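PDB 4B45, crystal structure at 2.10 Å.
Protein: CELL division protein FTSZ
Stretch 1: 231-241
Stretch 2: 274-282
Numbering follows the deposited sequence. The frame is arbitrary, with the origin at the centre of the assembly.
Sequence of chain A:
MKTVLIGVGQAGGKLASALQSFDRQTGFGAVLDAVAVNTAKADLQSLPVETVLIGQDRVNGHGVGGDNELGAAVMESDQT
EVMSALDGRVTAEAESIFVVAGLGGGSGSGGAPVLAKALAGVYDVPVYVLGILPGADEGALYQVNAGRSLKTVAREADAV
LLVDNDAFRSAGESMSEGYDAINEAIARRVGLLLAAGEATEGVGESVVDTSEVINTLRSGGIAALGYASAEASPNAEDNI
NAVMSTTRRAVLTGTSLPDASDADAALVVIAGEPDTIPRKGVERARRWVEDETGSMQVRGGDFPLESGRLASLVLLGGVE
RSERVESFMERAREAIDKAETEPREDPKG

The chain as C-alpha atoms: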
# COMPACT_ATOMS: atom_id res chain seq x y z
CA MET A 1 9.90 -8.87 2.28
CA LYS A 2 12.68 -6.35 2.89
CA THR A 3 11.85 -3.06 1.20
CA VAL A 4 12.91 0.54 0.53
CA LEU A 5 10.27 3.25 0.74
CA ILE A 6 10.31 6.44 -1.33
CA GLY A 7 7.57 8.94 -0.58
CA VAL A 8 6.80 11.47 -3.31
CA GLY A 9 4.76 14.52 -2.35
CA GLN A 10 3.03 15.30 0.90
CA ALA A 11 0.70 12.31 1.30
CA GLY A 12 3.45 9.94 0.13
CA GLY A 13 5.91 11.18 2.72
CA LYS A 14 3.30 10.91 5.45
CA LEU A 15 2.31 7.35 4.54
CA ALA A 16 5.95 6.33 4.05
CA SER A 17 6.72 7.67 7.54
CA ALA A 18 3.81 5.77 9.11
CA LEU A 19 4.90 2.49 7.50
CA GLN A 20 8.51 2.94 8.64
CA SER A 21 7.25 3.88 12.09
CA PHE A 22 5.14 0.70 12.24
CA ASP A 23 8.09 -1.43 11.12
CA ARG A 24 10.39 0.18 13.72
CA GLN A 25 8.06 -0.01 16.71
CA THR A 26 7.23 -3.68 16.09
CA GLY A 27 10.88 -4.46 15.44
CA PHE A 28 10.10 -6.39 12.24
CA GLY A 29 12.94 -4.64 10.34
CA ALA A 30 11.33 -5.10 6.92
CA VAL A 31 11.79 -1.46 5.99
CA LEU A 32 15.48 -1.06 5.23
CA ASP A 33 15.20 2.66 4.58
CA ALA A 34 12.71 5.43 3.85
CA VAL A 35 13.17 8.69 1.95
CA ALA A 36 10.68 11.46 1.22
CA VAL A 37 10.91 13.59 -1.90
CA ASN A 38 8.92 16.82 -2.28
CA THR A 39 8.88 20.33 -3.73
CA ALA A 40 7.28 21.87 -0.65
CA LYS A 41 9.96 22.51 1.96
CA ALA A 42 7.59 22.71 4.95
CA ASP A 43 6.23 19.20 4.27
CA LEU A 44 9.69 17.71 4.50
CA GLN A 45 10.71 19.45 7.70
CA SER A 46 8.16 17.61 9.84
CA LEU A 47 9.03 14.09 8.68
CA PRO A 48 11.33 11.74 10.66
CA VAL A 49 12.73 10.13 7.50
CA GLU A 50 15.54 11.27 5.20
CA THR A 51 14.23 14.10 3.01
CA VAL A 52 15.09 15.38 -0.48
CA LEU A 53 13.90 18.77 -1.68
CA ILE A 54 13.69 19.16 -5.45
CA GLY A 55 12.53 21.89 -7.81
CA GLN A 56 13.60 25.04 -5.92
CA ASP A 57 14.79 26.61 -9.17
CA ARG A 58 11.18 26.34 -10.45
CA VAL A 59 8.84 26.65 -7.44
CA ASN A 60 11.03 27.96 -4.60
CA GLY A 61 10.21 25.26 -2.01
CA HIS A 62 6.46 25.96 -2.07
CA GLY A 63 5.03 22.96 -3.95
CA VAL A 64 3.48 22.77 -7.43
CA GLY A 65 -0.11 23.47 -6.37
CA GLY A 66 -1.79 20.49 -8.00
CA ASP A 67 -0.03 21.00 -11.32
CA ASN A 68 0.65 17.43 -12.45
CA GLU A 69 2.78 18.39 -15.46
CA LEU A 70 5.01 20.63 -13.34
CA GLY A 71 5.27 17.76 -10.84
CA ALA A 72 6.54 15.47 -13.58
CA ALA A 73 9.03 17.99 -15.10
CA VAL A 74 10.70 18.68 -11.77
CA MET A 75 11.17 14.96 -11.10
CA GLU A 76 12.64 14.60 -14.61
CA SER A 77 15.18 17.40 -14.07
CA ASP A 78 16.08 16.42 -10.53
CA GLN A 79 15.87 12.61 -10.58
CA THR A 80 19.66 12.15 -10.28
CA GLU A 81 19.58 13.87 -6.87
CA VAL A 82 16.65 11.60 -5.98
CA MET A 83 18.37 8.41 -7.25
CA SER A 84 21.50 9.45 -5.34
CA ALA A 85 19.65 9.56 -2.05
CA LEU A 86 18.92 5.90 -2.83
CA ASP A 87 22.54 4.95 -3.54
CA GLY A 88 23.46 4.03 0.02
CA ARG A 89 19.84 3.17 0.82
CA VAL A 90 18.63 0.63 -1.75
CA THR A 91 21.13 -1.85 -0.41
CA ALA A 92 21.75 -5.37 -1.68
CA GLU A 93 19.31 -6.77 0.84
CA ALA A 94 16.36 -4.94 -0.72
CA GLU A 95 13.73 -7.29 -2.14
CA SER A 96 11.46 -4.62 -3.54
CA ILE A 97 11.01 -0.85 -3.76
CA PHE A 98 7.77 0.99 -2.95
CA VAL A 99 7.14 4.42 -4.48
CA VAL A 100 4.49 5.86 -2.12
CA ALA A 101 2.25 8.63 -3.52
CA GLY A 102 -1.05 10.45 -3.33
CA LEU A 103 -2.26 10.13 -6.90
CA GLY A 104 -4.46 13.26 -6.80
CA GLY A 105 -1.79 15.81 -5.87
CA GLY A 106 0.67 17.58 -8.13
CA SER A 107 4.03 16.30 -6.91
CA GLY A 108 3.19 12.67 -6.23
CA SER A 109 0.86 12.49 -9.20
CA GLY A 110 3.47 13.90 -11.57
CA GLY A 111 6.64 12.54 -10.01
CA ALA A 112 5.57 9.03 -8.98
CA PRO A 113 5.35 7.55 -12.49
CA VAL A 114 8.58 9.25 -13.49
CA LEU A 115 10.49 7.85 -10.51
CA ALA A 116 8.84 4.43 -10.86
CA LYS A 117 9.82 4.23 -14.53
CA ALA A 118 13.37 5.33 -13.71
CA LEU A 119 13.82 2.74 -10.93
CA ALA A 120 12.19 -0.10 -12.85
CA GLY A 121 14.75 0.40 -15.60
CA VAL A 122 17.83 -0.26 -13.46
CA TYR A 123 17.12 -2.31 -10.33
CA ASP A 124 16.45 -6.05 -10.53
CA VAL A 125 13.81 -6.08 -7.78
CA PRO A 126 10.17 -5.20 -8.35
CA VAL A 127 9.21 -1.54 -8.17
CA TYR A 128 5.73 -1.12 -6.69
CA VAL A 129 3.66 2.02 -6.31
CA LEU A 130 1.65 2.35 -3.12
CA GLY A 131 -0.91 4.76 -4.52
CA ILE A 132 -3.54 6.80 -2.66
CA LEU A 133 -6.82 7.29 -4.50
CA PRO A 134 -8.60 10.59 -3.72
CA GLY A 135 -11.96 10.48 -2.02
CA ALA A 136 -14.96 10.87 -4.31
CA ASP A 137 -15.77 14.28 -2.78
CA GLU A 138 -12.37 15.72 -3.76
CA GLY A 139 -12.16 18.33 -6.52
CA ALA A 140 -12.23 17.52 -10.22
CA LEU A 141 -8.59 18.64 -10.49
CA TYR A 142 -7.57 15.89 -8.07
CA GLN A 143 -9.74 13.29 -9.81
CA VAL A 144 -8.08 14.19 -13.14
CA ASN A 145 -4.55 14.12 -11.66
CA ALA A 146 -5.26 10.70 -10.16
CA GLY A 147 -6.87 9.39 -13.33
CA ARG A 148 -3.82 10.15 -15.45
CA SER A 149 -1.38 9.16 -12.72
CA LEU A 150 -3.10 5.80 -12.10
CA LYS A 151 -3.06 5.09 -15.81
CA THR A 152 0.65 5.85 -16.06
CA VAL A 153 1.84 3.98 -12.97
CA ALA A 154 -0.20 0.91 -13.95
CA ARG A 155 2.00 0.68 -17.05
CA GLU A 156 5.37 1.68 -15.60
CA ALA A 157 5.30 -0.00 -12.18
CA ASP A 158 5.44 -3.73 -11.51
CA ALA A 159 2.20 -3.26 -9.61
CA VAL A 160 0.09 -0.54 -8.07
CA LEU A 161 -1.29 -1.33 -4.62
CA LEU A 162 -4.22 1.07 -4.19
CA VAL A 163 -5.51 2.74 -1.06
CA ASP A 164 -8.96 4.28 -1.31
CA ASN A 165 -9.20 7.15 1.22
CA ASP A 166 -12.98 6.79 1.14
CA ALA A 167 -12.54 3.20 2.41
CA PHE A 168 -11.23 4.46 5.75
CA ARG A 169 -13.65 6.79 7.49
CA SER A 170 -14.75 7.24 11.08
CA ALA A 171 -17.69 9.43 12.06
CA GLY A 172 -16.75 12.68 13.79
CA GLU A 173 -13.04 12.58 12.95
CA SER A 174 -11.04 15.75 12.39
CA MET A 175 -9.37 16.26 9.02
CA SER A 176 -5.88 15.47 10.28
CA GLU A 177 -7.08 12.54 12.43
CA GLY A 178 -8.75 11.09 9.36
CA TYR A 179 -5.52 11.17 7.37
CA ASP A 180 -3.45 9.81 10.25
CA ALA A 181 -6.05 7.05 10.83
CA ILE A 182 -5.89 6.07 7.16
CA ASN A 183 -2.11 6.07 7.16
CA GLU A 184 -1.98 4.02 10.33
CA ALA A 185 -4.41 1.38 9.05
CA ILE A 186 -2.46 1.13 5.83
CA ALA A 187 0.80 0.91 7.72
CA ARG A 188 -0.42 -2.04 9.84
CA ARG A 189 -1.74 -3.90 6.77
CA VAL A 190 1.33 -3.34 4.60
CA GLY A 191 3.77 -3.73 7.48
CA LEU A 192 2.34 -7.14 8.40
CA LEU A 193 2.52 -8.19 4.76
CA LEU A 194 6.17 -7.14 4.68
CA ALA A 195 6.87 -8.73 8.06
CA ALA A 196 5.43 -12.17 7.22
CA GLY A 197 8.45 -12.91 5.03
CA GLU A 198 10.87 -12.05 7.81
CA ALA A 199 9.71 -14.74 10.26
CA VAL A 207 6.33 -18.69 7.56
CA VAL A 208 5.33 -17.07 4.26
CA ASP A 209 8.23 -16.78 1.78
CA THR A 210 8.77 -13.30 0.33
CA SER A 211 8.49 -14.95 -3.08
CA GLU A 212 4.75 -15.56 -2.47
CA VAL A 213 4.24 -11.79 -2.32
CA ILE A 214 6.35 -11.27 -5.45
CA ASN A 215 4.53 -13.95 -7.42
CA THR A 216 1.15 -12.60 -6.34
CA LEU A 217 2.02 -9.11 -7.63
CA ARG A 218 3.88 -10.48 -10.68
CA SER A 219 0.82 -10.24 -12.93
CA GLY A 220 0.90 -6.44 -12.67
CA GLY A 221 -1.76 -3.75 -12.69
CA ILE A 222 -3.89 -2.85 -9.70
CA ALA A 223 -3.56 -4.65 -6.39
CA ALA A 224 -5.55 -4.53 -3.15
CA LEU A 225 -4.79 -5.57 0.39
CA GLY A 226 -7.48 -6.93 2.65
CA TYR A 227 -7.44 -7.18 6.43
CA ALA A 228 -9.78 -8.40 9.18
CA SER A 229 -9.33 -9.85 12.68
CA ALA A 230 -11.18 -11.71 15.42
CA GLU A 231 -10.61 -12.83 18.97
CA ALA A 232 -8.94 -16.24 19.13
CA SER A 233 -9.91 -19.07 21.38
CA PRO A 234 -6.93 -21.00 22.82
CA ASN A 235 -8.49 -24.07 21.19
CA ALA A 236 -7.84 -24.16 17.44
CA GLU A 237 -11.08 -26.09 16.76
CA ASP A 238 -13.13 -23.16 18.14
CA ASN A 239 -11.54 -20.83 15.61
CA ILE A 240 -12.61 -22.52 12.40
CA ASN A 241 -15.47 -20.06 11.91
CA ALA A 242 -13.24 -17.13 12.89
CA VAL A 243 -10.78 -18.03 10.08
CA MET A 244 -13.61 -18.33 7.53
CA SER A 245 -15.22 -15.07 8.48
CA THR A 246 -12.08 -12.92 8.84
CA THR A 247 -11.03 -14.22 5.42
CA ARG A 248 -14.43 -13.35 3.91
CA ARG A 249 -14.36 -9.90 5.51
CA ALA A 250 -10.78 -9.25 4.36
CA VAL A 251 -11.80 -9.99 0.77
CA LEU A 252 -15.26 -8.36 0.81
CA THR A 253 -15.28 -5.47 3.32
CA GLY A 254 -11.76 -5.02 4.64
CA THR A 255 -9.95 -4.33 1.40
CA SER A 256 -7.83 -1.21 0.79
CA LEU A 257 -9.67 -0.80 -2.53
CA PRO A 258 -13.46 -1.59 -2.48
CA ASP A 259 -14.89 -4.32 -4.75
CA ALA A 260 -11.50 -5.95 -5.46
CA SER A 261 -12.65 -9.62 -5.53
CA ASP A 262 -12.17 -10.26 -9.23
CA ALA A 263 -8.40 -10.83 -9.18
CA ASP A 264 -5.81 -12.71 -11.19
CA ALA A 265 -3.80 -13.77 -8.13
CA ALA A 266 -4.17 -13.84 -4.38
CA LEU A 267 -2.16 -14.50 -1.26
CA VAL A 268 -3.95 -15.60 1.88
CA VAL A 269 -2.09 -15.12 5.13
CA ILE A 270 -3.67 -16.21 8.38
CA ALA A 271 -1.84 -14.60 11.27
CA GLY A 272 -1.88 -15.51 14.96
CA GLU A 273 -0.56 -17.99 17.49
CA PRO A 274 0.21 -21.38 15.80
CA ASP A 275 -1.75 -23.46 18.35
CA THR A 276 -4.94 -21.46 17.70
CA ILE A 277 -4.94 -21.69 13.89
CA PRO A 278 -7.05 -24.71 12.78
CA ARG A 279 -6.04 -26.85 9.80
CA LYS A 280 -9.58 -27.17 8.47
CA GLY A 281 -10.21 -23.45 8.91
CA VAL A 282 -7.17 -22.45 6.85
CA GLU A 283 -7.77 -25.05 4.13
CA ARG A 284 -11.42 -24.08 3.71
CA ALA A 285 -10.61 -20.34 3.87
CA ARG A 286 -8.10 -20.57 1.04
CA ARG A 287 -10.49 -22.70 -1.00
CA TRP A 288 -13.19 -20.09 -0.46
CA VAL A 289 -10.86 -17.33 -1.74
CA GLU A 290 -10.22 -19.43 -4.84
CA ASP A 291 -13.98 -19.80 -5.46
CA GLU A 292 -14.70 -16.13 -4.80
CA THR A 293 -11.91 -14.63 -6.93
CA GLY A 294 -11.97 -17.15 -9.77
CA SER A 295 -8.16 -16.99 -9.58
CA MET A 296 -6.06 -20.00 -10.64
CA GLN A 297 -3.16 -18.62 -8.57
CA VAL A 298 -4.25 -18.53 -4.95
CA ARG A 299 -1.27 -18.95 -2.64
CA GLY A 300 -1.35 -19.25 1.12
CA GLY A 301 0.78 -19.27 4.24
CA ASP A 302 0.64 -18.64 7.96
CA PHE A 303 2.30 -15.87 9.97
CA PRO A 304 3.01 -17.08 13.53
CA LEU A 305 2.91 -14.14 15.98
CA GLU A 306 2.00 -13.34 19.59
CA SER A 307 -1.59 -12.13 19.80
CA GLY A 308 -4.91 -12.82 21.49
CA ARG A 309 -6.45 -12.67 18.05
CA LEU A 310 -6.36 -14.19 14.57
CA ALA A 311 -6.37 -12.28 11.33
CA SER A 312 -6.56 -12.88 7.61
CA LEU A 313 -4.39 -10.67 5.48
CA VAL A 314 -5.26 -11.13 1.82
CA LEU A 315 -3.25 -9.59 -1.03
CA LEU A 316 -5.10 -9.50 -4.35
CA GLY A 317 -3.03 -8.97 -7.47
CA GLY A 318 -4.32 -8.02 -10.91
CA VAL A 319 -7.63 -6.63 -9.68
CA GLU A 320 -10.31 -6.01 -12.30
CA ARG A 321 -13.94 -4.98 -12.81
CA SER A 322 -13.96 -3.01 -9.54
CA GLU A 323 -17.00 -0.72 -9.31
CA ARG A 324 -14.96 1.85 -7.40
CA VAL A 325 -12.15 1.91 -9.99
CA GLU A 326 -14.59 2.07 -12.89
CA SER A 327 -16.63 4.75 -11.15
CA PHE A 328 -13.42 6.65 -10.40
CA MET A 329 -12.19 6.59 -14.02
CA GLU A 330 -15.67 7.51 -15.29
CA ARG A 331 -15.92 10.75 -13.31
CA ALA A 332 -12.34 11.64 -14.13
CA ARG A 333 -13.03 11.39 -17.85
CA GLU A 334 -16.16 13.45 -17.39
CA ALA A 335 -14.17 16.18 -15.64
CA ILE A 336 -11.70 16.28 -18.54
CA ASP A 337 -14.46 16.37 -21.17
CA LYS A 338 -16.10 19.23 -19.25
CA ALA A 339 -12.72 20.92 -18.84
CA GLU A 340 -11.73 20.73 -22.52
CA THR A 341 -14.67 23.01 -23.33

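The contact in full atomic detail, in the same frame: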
# COMPACT_ATOMS: atom_id res chain seq x y z
N GLU A 231 -11.17 -12.24 17.77
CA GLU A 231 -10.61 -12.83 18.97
C GLU A 231 -10.35 -14.31 18.71
O GLU A 231 -11.13 -14.97 18.02
CB GLU A 231 -11.56 -12.66 20.15
CG GLU A 231 -11.07 -13.36 21.41
CD GLU A 231 -12.12 -13.43 22.50
OE1 GLU A 231 -12.99 -12.52 22.56
OE2 GLU A 231 -12.08 -14.40 23.29
N ALA A 232 -9.24 -14.82 19.23
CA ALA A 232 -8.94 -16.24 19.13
C ALA A 232 -9.20 -16.97 20.42
O ALA A 232 -8.81 -16.53 21.51
CB ALA A 232 -7.51 -16.46 18.67
N SER A 233 -9.85 -18.11 20.30
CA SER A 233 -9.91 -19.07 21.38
C SER A 233 -8.57 -19.79 21.42
O SER A 233 -7.92 -19.97 20.39
CB SER A 233 -11.04 -20.07 21.13
OG SER A 233 -10.97 -21.14 22.05
N PRO A 234 -8.15 -20.21 22.63
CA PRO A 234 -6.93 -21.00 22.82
C PRO A 234 -7.03 -22.34 22.09
O PRO A 234 -6.01 -22.90 21.69
CB PRO A 234 -6.91 -21.25 24.33
CG PRO A 234 -8.32 -21.06 24.77
CD PRO A 234 -8.84 -19.96 23.90
N ASN A 235 -8.25 -22.84 21.93
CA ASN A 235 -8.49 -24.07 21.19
C ASN A 235 -8.67 -23.77 19.71
O ASN A 235 -9.55 -23.00 19.33
CB ASN A 235 -9.72 -24.79 21.74
CG ASN A 235 -9.83 -26.22 21.24
OD1 ASN A 235 -8.87 -26.78 20.72
ND2 ASN A 235 -11.01 -26.81 21.41
N ALA A 236 -7.81 -24.37 18.89
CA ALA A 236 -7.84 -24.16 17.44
C ALA A 236 -9.18 -24.54 16.81
O ALA A 236 -9.67 -23.85 15.94
CB ALA A 236 -6.70 -24.92 16.78
N GLU A 237 -9.76 -25.66 17.25
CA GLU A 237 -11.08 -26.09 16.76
C GLU A 237 -12.18 -25.03 16.91
O GLU A 237 -13.09 -24.96 16.08
CB GLU A 237 -11.51 -27.40 17.42
CG GLU A 237 -12.58 -28.15 16.65
CD GLU A 237 -12.93 -29.47 17.29
OE1 GLU A 237 -12.91 -29.54 18.54
OE2 GLU A 237 -13.23 -30.45 16.55
N ASP A 238 -12.12 -24.21 17.96
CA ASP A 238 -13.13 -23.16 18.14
C ASP A 238 -12.97 -22.03 17.15
O ASP A 238 -13.84 -21.17 17.05
CB ASP A 238 -13.09 -22.56 19.54
CG ASP A 238 -13.34 -23.56 20.62
OD1 ASP A 238 -14.12 -24.51 20.39
OD2 ASP A 238 -12.75 -23.38 21.71
N ASN A 239 -11.85 -22.00 16.43
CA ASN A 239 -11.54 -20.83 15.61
C ASN A 239 -11.77 -21.07 14.13
O ASN A 239 -11.35 -20.28 13.30
CB ASN A 239 -10.09 -20.39 15.85
CG ASN A 239 -9.86 -19.88 17.26
OD1 ASN A 239 -10.72 -19.20 17.83
ND2 ASN A 239 -8.70 -20.19 17.83
N ILE A 240 -12.39 -22.19 13.81
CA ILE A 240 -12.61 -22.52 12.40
C ILE A 240 -13.47 -21.47 11.72
O ILE A 240 -13.13 -20.97 10.65
CB ILE A 240 -13.22 -23.92 12.23
CG1 ILE A 240 -12.16 -24.99 12.53
CG2 ILE A 240 -13.73 -24.09 10.82
CD1 ILE A 240 -12.68 -26.40 12.54
N ASN A 241 -14.58 -21.13 12.37
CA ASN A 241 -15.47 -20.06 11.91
C ASN A 241 -14.78 -18.70 11.83
O ASN A 241 -14.95 -17.95 10.85
CB ASN A 241 -16.69 -19.96 12.82
CG ASN A 241 -17.60 -18.78 12.47
OD1 ASN A 241 -17.66 -17.79 13.20
ND2 ASN A 241 -18.30 -18.89 11.35
N PRO A 274 0.26 -20.08 16.49
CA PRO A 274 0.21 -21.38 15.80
C PRO A 274 -0.81 -22.37 16.37
O PRO A 274 -1.56 -22.99 15.60
CB PRO A 274 1.63 -21.92 15.96
CG PRO A 274 2.48 -20.71 16.02
CD PRO A 274 1.65 -19.62 16.69
N ASP A 275 -0.84 -22.52 17.69
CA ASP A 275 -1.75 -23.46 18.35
C ASP A 275 -3.23 -23.13 18.15
O ASP A 275 -4.07 -24.00 18.31
CB ASP A 275 -1.46 -23.54 19.85
CG ASP A 275 -0.17 -24.28 20.16
OD1 ASP A 275 0.27 -25.09 19.32
OD2 ASP A 275 0.39 -24.06 21.25
N THR A 276 -3.54 -21.88 17.83
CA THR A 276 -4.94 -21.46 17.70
C THR A 276 -5.47 -21.52 16.26
O THR A 276 -6.68 -21.42 16.03
CB THR A 276 -5.14 -20.03 18.25
OG1 THR A 276 -4.61 -19.06 17.33
CG2 THR A 276 -4.45 -19.88 19.61
N ILE A 277 -4.57 -21.69 15.31
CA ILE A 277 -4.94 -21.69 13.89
C ILE A 277 -5.28 -23.10 13.40
O ILE A 277 -4.39 -23.94 13.27
CB ILE A 277 -3.78 -21.15 13.06
CG1 ILE A 277 -3.40 -19.74 13.53
CG2 ILE A 277 -4.13 -21.15 11.58
CD1 ILE A 277 -2.54 -18.96 12.55
N PRO A 278 -6.58 -23.36 13.13
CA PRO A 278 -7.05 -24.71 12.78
C PRO A 278 -6.76 -25.09 11.33
O PRO A 278 -6.94 -24.28 10.42
CB PRO A 278 -8.56 -24.62 13.00
CG PRO A 278 -8.89 -23.15 12.79
CD PRO A 278 -7.68 -22.38 13.22
N ARG A 279 -6.34 -26.34 11.13
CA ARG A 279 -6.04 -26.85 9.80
C ARG A 279 -7.24 -26.73 8.86
O ARG A 279 -7.11 -26.26 7.74
CB ARG A 279 -5.61 -28.31 9.89
CG ARG A 279 -5.47 -28.99 8.54
CD ARG A 279 -5.00 -30.43 8.70
NE ARG A 279 -4.91 -31.10 7.41
CZ ARG A 279 -4.56 -32.37 7.25
NH1 ARG A 279 -4.28 -33.11 8.31
NH2 ARG A 279 -4.51 -32.90 6.04
N LYS A 280 -8.40 -27.17 9.33
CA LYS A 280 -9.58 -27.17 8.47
C LYS A 280 -10.05 -25.74 8.16
O LYS A 280 -10.54 -25.45 7.06
CB LYS A 280 -10.70 -28.01 9.09
CG LYS A 280 -11.99 -27.96 8.31
CD LYS A 280 -12.53 -29.33 8.05
CE LYS A 280 -11.81 -30.01 6.91
NZ LYS A 280 -12.45 -31.34 6.59
N GLY A 281 -9.87 -24.84 9.13
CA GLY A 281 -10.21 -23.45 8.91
C GLY A 281 -9.40 -22.83 7.78
O GLY A 281 -9.95 -22.20 6.86
N VAL A 282 -8.08 -23.01 7.85
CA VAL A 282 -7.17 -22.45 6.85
C VAL A 282 -7.42 -23.03 5.46
O VAL A 282 -7.50 -22.30 4.47
CB VAL A 282 -5.70 -22.70 7.24
CG1 VAL A 282 -4.76 -22.30 6.11
CG2 VAL A 282 -5.36 -21.93 8.50
O HOH W 1 -5.49 -25.91 19.81

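A single direct hydrogen bond joins these two stretches, and the side chain that makes it is the same one that holds its own loop in shape. The amide of N239, buried and in the m rotamer, reaches back along its loop: its OD1 accepts from S233 N at 2.8 Å, and its ND2 donates to S233 O at 2.7 Å. The second hydrogen of that ND2 crosses to the other stretch and meets T276 O, the N239 ND2 to T276 O distance being 3.0 Å, with a nearly straight angle of 165° at the hydrogen. An asparagine amide has two donor hydrogens and one acceptor, and here all three are spent on backbone groups, a general way of fixing two irregular segments at once.

The backbones come very close where A236 faces T276, their CA atoms 4.0 Å apart. The CB of A236 points toward the partner and lies 3.2 Å from D275 O, while A236 CA approaches T276 O at 3.3 Å in a CA-H...O contact, so that this carbonyl receives both the asparagine amide and a weakly polarised CH. The backbone NH of A236 donates to water 1, A236 N lying 2.9 Å from the water O, and the water O donates to D275 O at 2.8 Å, bridging the stretches.

Beyond this polar centre the contact turns apolar. The CA-to-CB bond of P278, at the N-cap position of its helix, points toward the first stretch; P278 CB lies 4.2 Å from A236 CB and 3.6 Å from I240 CG1. Where the helices begin, I240 and G281 bring their CA atoms within 4.3 Å, and I240 CG2 rests 4.1 Å from G281 CA. G281 has no side chain to fill the gap: an ideal CB would lie a tight 3.4 Å from I240 CA, and would also clash, at 2.9 Å, with P278 CG of its own stretch.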